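Long-range contacts in DNA polymerase III subunit beta (Deinococcus radiodurans, PDB 4TRT), which probably tethers DNA polymerases and other proteins to DNA and makes them processive, as a ring-shaped head-to-tail homodimer closed around the duplex: residues R240-K244 with S340-F344; K244-L248 with L333-G337; D322-I327 with Y353-M357. All coordinates share one frame. Numbering follows the deposited sequence.

All three contacts gather on one sheet of the sliding clamp, where strands 330-335, 342-346 and 353-357 lie side by side. Interaction 3 is the buried one, setting the end of helix 317-324 on strand 353-357; interactions 1 and 2 are partly buried and share Lys244, in the connection that leads to strand 248-253. Chemistry follows place: interaction 2 is mainly backbone hydrogen bonding at the end of a strand pair, interaction 1 is apolar packing of prolines and isoleucines, and interaction 3 combines apolar packing with one hydrogen bond from a tyrosine hydroxyl. Interactions 1 and 2 meet through Ile343 O and Leu334 N (2.8 Å), interactions 1 and 3 through Ala342 N and Met357 O (2.8 Å).

Interaction 1: R240-K244 with S340-F344; sequences RVIPK and SPAIF
Pro243, its ring C-gamma endo, lies over Pro341 and Ile343, its CG 3.5 Å from Pro341 O, 4.1 Å from Pro341 CB and 3.8 Å from Ile343 CG1. Arg240 and Val241 end a 3-10 segment; Ile242 (-88/122) and Pro243 (-74/135) then run extended. Opposite them Pro341 (-70/158, C-gamma exo) leads into strand 342-346. The CA atoms of Pro243 and Pro341 are nearest, 6.1 Å apart. CA-to-CB points toward the other segment at Pro243, Pro341 and Ile343. Ile343, chi1 m and chi2 t, brings CD1 to 3.6 Å from Pro243 O and 4.0 Å from Ile242 CG2. Ile242 (same rotamer), its CA-to-CB bond directed away, reaches Ile177 of strand 175-181. Lys244 NZ donates a hydrogen bond to Ile242 O (3.1 Å). The connection between the central and C-terminal clamp domains is thus packed against the sheet that both build. With 205 Å² buried and no hydrogen bond between the segments, the contact is van der Waals packing of proline and isoleucine carbons on each other and on two backbone carbonyls.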
loop_
_atom_site.group_PDB
_atom_site.type_symbol
_atom_site.label_atom_id
_atom_site.label_comp_id
_atom_site.label_asym_id
_atom_site.label_seq_id
_atom_site.Cartn_x
_atom_site.Cartn_y
_atom_site.Cartn_z
ATOM N N ARG A 240 3.956 -34.961 21.040
ATOM C CA ARG A 240 2.822 -35.424 21.837
ATOM C C ARG A 240 1.488 -34.856 21.364
ATOM O O ARG A 240 0.467 -35.476 21.590
ATOM C CB ARG A 240 2.988 -35.070 23.340
ATOM C CG ARG A 240 4.157 -35.714 24.078
ATOM C CD ARG A 240 3.981 -35.619 25.595
ATOM N NE ARG A 240 3.068 -36.637 26.134
ATOM C CZ ARG A 240 2.692 -36.707 27.412
ATOM N NH1 ARG A 240 3.116 -35.797 28.287
ATOM N NH2 ARG A 240 1.877 -37.683 27.823
ATOM N N VAL A 241 1.490 -33.684 20.731
ATOM C CA VAL A 241 0.233 -33.065 20.281
ATOM C C VAL A 241 -0.069 -33.313 18.792
ATOM O O VAL A 241 -1.089 -32.825 18.276
ATOM C CB VAL A 241 0.189 -31.544 20.597
ATOM C CG1 VAL A 241 0.355 -31.293 22.099
ATOM C CG2 VAL A 241 1.230 -30.761 19.798
ATOM N N ILE A 242 0.798 -34.079 18.115
ATOM C CA ILE A 242 0.572 -34.475 16.715
ATOM C C ILE A 242 -0.250 -35.765 16.673
ATOM O O ILE A 242 0.161 -36.778 17.224
ATOM C CB ILE A 242 1.895 -34.714 15.953
ATOM C CG1 ILE A 242 2.749 -33.462 15.916
ATOM C CG2 ILE A 242 1.632 -35.119 14.507
ATOM C CD1 ILE A 242 4.098 -33.674 15.254
ATOM N N PRO A 243 -1.414 -35.740 16.004
ATOM C CA PRO A 243 -2.276 -36.930 15.980
ATOM C C PRO A 243 -1.724 -38.038 15.077
ATOM O O PRO A 243 -1.287 -37.759 13.977
ATOM C CB PRO A 243 -3.596 -36.385 15.424
ATOM C CG PRO A 243 -3.189 -35.234 14.570
ATOM C CD PRO A 243 -1.989 -34.618 15.239
ATOM N N LYS A 244 -1.730 -39.278 15.547
ATOM C CA LYS A 244 -1.284 -40.414 14.733
ATOM C C LYS A 244 -2.418 -41.365 14.374
ATOM O O LYS A 244 -2.227 -42.217 13.515
ATOM C CB LYS A 244 -0.159 -41.206 15.410
ATOM C CG LYS A 244 1.223 -40.608 15.278
ATOM C CD LYS A 244 1.355 -39.310 16.045
ATOM C CE LYS A 244 2.808 -38.825 16.150
ATOM N NZ LYS A 244 3.005 -38.056 17.409
ATOM N N SER A 340 -10.832 -33.516 17.607
ATOM C CA SER A 340 -9.428 -33.755 17.945
ATOM C C SER A 340 -8.532 -33.244 16.811
ATOM O O SER A 340 -9.035 -32.809 15.772
ATOM C CB SER A 340 -9.176 -35.234 18.297
ATOM O OG SER A 340 -9.628 -36.090 17.279
ATOM N N PRO A 341 -7.206 -33.210 17.038
ATOM C CA PRO A 341 -6.425 -32.402 16.094
ATOM C C PRO A 341 -6.333 -32.995 14.675
ATOM O O PRO A 341 -6.553 -34.199 14.461
ATOM C CB PRO A 341 -5.050 -32.298 16.772
ATOM C CG PRO A 341 -5.320 -32.529 18.237
ATOM C CD PRO A 341 -6.428 -33.547 18.251
ATOM N N ALA A 342 -6.050 -32.120 13.727
ATOM C CA ALA A 342 -5.921 -32.464 12.317
ATOM C C ALA A 342 -4.539 -32.092 11.806
ATOM O O ALA A 342 -3.887 -31.215 12.367
ATOM C CB ALA A 342 -6.981 -31.734 11.510
ATOM N N ILE A 343 -4.112 -32.737 10.722
ATOM C CA ILE A 343 -2.860 -32.388 10.043
ATOM C C ILE A 343 -3.209 -31.883 8.642
ATOM O O ILE A 343 -3.996 -32.519 7.936
ATOM C CB ILE A 343 -1.901 -33.593 9.949
ATOM C CG1 ILE A 343 -1.471 -34.068 11.344
ATOM C CG2 ILE A 343 -0.671 -33.251 9.125
ATOM C CD1 ILE A 343 -0.771 -35.419 11.316
ATOM N N PHE A 344 -2.660 -30.719 8.271
ATOM C CA PHE A 344 -2.732 -30.204 6.912
ATOM C C PHE A 344 -1.320 -30.228 6.327
ATOM O O PHE A 344 -0.361 -29.796 6.965
ATOM C CB PHE A 344 -3.266 -28.766 6.849
ATOM C CG PHE A 344 -4.650 -28.563 7.418
ATOM C CD1 PHE A 344 -5.480 -29.624 7.753
ATOM C CD2 PHE A 344 -5.147 -27.268 7.539
ATOM C CE1 PHE A 344 -6.738 -29.399 8.260
ATOM C CE2 PHE A 344 -6.418 -27.029 8.017
ATOM C CZ PHE A 344 -7.211 -28.099 8.400
#

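Interaction 2: K244-L248 with L333-G337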
loop_
_atom_site.group_PDB
_atom_site.type_symbol
_atom_site.label_atom_id
_atom_site.label_comp_id
_atom_site.label_asym_id
_atom_site.label_seq_id
_atom_site.Cartn_x
_atom_site.Cartn_y
_atom_site.Cartn_z
ATOM N N LYS A 244 -1.730 -39.278 15.547
ATOM C CA LYS A 244 -1.284 -40.414 14.733
ATOM C C LYS A 244 -2.418 -41.365 14.374
ATOM O O LYS A 244 -2.227 -42.217 13.515
ATOM C CB LYS A 244 -0.159 -41.206 15.410
ATOM C CG LYS A 244 1.223 -40.608 15.278
ATOM C CD LYS A 244 1.355 -39.310 16.045
ATOM C CE LYS A 244 2.808 -38.825 16.150
ATOM N NZ LYS A 244 3.005 -38.056 17.409
ATOM N N ASP A 245 -3.586 -41.228 15.005
ATOM C CA ASP A 245 -4.733 -42.096 14.684
ATOM C C ASP A 245 -5.687 -41.376 13.711
ATOM O O ASP A 245 -6.676 -40.781 14.116
ATOM C CB ASP A 245 -5.458 -42.519 15.968
ATOM C CG ASP A 245 -6.549 -43.557 15.721
ATOM O OD1 ASP A 245 -6.779 -43.941 14.558
ATOM O OD2 ASP A 245 -7.198 -43.977 16.700
ATOM N N ILE A 246 -5.376 -41.451 12.420
ATOM C CA ILE A 246 -6.098 -40.730 11.385
ATOM C C ILE A 246 -7.266 -41.573 10.890
ATOM O O ILE A 246 -7.077 -42.740 10.539
ATOM C CB ILE A 246 -5.150 -40.368 10.225
ATOM C CG1 ILE A 246 -3.989 -39.513 10.749
ATOM C CG2 ILE A 246 -5.889 -39.633 9.107
ATOM C CD1 ILE A 246 -4.415 -38.232 11.489
ATOM N N LYS A 247 -8.463 -40.987 10.877
ATOM C CA LYS A 247 -9.720 -41.680 10.504
ATOM C C LYS A 247 -10.231 -41.290 9.118
ATOM O O LYS A 247 -11.056 -41.988 8.537
ATOM C CB LYS A 247 -10.843 -41.329 11.505
ATOM C CG LYS A 247 -10.596 -41.661 12.971
ATOM C CD LYS A 247 -10.393 -43.135 13.183
ATOM C CE LYS A 247 -10.272 -43.490 14.658
ATOM N NZ LYS A 247 -9.482 -44.752 14.782
ATOM N N LEU A 248 -9.821 -40.127 8.634
ATOM C CA LEU A 248 -10.340 -39.590 7.392
ATOM C C LEU A 248 -9.268 -38.727 6.719
ATOM O O LEU A 248 -8.631 -37.905 7.373
ATOM C CB LEU A 248 -11.603 -38.764 7.667
ATOM C CG LEU A 248 -12.299 -38.015 6.523
ATOM C CD1 LEU A 248 -12.852 -38.965 5.460
ATOM C CD2 LEU A 248 -13.413 -37.145 7.103
ATOM N N LEU A 333 -5.648 -33.271 3.889
ATOM C CA LEU A 333 -6.163 -32.972 5.236
ATOM C C LEU A 333 -6.395 -34.302 5.931
ATOM O O LEU A 333 -7.152 -35.139 5.429
ATOM C CB LEU A 333 -7.494 -32.193 5.156
ATOM C CG LEU A 333 -7.606 -31.089 4.098
ATOM C CD1 LEU A 333 -8.997 -30.483 4.125
ATOM C CD2 LEU A 333 -6.508 -30.039 4.293
ATOM N N LEU A 334 -5.755 -34.492 7.078
ATOM C CA LEU A 334 -5.843 -35.723 7.824
ATOM C C LEU A 334 -6.524 -35.440 9.161
ATOM O O LEU A 334 -6.008 -34.676 9.982
ATOM C CB LEU A 334 -4.451 -36.269 8.075
ATOM C CG LEU A 334 -3.517 -36.456 6.878
ATOM C CD1 LEU A 334 -2.143 -36.874 7.405
ATOM C CD2 LEU A 334 -4.055 -37.480 5.909
ATOM N N PHE A 335 -7.673 -36.080 9.377
ATOM C CA PHE A 335 -8.510 -35.830 10.538
ATOM C C PHE A 335 -8.480 -37.016 11.484
ATOM O O PHE A 335 -8.575 -38.173 11.042
ATOM C CB PHE A 335 -9.949 -35.579 10.097
ATOM C CG PHE A 335 -10.104 -34.402 9.205
ATOM C CD1 PHE A 335 -9.895 -33.119 9.689
ATOM C CD2 PHE A 335 -10.451 -34.572 7.868
ATOM C CE1 PHE A 335 -10.061 -32.020 8.867
ATOM C CE2 PHE A 335 -10.593 -33.477 7.036
ATOM C CZ PHE A 335 -10.406 -32.199 7.543
ATOM N N SER A 336 -8.312 -36.737 12.774
ATOM C CA SER A 336 -8.292 -37.788 13.774
ATOM C C SER A 336 -9.662 -37.962 14.436
ATOM O O SER A 336 -9.848 -38.900 15.190
ATOM C CB SER A 336 -7.207 -37.530 14.818
ATOM O OG SER A 336 -7.459 -36.357 15.576
ATOM N N GLY A 337 -10.601 -37.056 14.165
ATOM C CA GLY A 337 -11.892 -37.046 14.862
ATOM C C GLY A 337 -12.523 -35.661 14.849
ATOM O O GLY A 337 -11.841 -34.650 14.586
#
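A classic beta bulge joins the start of strand 248-253 to the end of strand 330-335 in the C-terminal clamp domain: Lys247 and Leu248 both face Phe335. Leu333 hardly touches the other segment; its side chain packs on Phe344 of the next strand. Leu334 sets CB 3.8 Å from Ile246 CG2, and its CA makes a CA-H...O contact of 3.6 Å with Leu248 O. Phe335 forms the antiparallel hydrogen-bonded pair with Leu248. Its N donates to Leu248 O (2.9 Å), and its O takes Lys247 N at 2.8 Å and, weakly, Leu248 N at 3.3 Å. Their side chains share one face of the sheet, with CD2 of Leu248 and CD2 of Phe335 4.0 Å apart, and both cover Met311 of strand 310-316. Ser336 meets the incoming loop through a CA-H...O contact of its CA with Asp245 O (3.4 Å), while its OG bonds to Pro341 O. Ser336 O has Lys247 CG at 3.6 Å, where the chain runs on to a salt bridge, Lys247 NZ 2.8 Å from Asp245 OD1.

Interaction 3: D322-I327 with Y353-M357. Unlike the reference sequence in segment 353-357: Tyr353 (reference Val), Met354 (reference Tyr), Ala355 (reference Gly), Val356 (reference Gly), Met357 (reference His).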
loop_
_atom_site.group_PDB
_atom_site.type_symbol
_atom_site.label_atom_id
_atom_site.label_comp_id
_atom_site.label_asym_id
_atom_site.label_seq_id
_atom_site.Cartn_x
_atom_site.Cartn_y
_atom_site.Cartn_z
ATOM N N ASP A 322 -3.617 -19.584 7.862
ATOM C CA ASP A 322 -2.205 -19.621 8.292
ATOM C C ASP A 322 -1.599 -20.978 7.936
ATOM O O ASP A 322 -0.518 -21.050 7.355
ATOM C CB ASP A 322 -2.057 -19.469 9.813
ATOM C CG ASP A 322 -2.312 -18.065 10.324
ATOM O OD1 ASP A 322 -2.275 -17.091 9.560
ATOM O OD2 ASP A 322 -2.517 -17.945 11.555
ATOM N N ALA A 323 -2.292 -22.052 8.318
ATOM C CA ALA A 323 -1.782 -23.410 8.157
ATOM C C ALA A 323 -1.661 -23.808 6.679
ATOM O O ALA A 323 -0.713 -24.496 6.303
ATOM C CB ALA A 323 -2.659 -24.405 8.913
ATOM N N LEU A 324 -2.619 -23.385 5.858
ATOM C CA LEU A 324 -2.609 -23.694 4.429
ATOM C C LEU A 324 -1.619 -22.890 3.607
ATOM O O LEU A 324 -1.269 -23.293 2.481
ATOM C CB LEU A 324 -4.000 -23.502 3.823
ATOM C CG LEU A 324 -5.053 -24.476 4.321
ATOM C CD1 LEU A 324 -6.394 -24.076 3.729
ATOM C CD2 LEU A 324 -4.677 -25.908 3.940
ATOM N N GLY A 325 -1.195 -21.743 4.138
ATOM C CA GLY A 325 -0.369 -20.792 3.404
ATOM C C GLY A 325 0.766 -21.410 2.615
ATOM O O GLY A 325 0.870 -21.185 1.415
ATOM N N PRO A 326 1.627 -22.188 3.281
ATOM C CA PRO A 326 2.767 -22.837 2.607
ATOM C C PRO A 326 2.427 -24.030 1.696
ATOM O O PRO A 326 3.318 -24.579 1.085
ATOM C CB PRO A 326 3.625 -23.325 3.777
ATOM C CG PRO A 326 3.207 -22.496 4.945
ATOM C CD PRO A 326 1.735 -22.306 4.748
ATOM N N ILE A 327 1.166 -24.432 1.616
ATOM C CA ILE A 327 0.765 -25.570 0.794
ATOM C C ILE A 327 0.332 -25.108 -0.599
ATOM O O ILE A 327 -0.591 -24.316 -0.737
ATOM C CB ILE A 327 -0.377 -26.378 1.441
ATOM C CG1 ILE A 327 0.069 -26.931 2.798
ATOM C CG2 ILE A 327 -0.811 -27.514 0.514
ATOM C CD1 ILE A 327 -1.017 -27.574 3.652
ATOM N N TYR A 353 6.755 -29.886 4.705
ATOM C CA TYR A 353 5.896 -29.023 5.560
ATOM C C TYR A 353 4.728 -29.758 6.162
ATOM O O TYR A 353 4.130 -30.584 5.520
ATOM C CB TYR A 353 5.350 -27.822 4.784
ATOM C CG TYR A 353 4.339 -26.980 5.555
ATOM C CD1 TYR A 353 4.743 -26.101 6.559
ATOM C CD2 TYR A 353 2.980 -27.075 5.289
ATOM C CE1 TYR A 353 3.812 -25.328 7.252
ATOM C CE2 TYR A 353 2.045 -26.308 5.981
ATOM C CZ TYR A 353 2.471 -25.442 6.964
ATOM O OH TYR A 353 1.549 -24.676 7.637
ATOM N N MET A 354 4.370 -29.408 7.398
ATOM C CA MET A 354 3.217 -29.992 8.053
ATOM C C MET A 354 2.675 -28.997 9.083
ATOM O O MET A 354 3.456 -28.384 9.808
ATOM C CB MET A 354 3.690 -31.264 8.743
ATOM C CG MET A 354 2.663 -32.049 9.515
ATOM S SD MET A 354 3.532 -33.244 10.563
ATOM C CE MET A 354 4.906 -33.731 9.539
ATOM N N ALA A 355 1.359 -28.864 9.125
ATOM C CA ALA A 355 0.668 -28.048 10.123
ATOM C C ALA A 355 -0.226 -28.969 10.950
ATOM O O ALA A 355 -0.900 -29.839 10.401
ATOM C CB ALA A 355 -0.183 -26.976 9.461
ATOM N N VAL A 356 -0.225 -28.768 12.267
ATOM C CA VAL A 356 -1.184 -29.412 13.142
ATOM C C VAL A 356 -2.137 -28.335 13.626
ATOM O O VAL A 356 -1.702 -27.279 14.113
ATOM C CB VAL A 356 -0.511 -30.097 14.347
ATOM C CG1 VAL A 356 -1.559 -30.698 15.299
ATOM C CG2 VAL A 356 0.463 -31.161 13.864
ATOM N N MET A 357 -3.424 -28.609 13.458
ATOM C CA MET A 357 -4.506 -27.707 13.829
ATOM C C MET A 357 -5.359 -28.345 14.903
ATOM O O MET A 357 -5.678 -29.528 14.803
ATOM C CB MET A 357 -5.427 -27.528 12.628
ATOM C CG MET A 357 -4.893 -26.624 11.540
ATOM S SD MET A 357 -5.587 -24.968 11.578
ATOM C CE MET A 357 -7.168 -25.064 12.424
#
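Asp322, late in helix 317-324, stays at the margin and directs its carboxylate to Arg174 in a salt bridge. Ala323 follows, its CB 3.6 Å from Ala355 CB and 4.0 Å from Met357 SD, and its O accepts a 2.6 Å hydrogen bond from Tyr353 OH, near the plane of the ring. Leu324 opens a type I beta turn that runs to Ile327, closed by Ile327 N to Leu324 O at 2.8 Å. The turn points the CB-CG edge of Pro326 at the face of the tyrosine: Pro326 CB is 3.8 Å from the centroid of the Tyr353 ring, almost on its normal, a CH-pi contact, with CG 3.6 Å from CZ. Ile327 adds CG1 at 3.8 Å from Tyr353 CE2. Tyr353, Ala355 and Met357 turn one face of the strand to the helix, a helix-on-sheet layer of the clamp fold. Small alanines let helix and strand approach closely, while the buried hydroxyl, bonded to Ala323 O and Tyr142 OH, satisfies a carbonyl near the helix end.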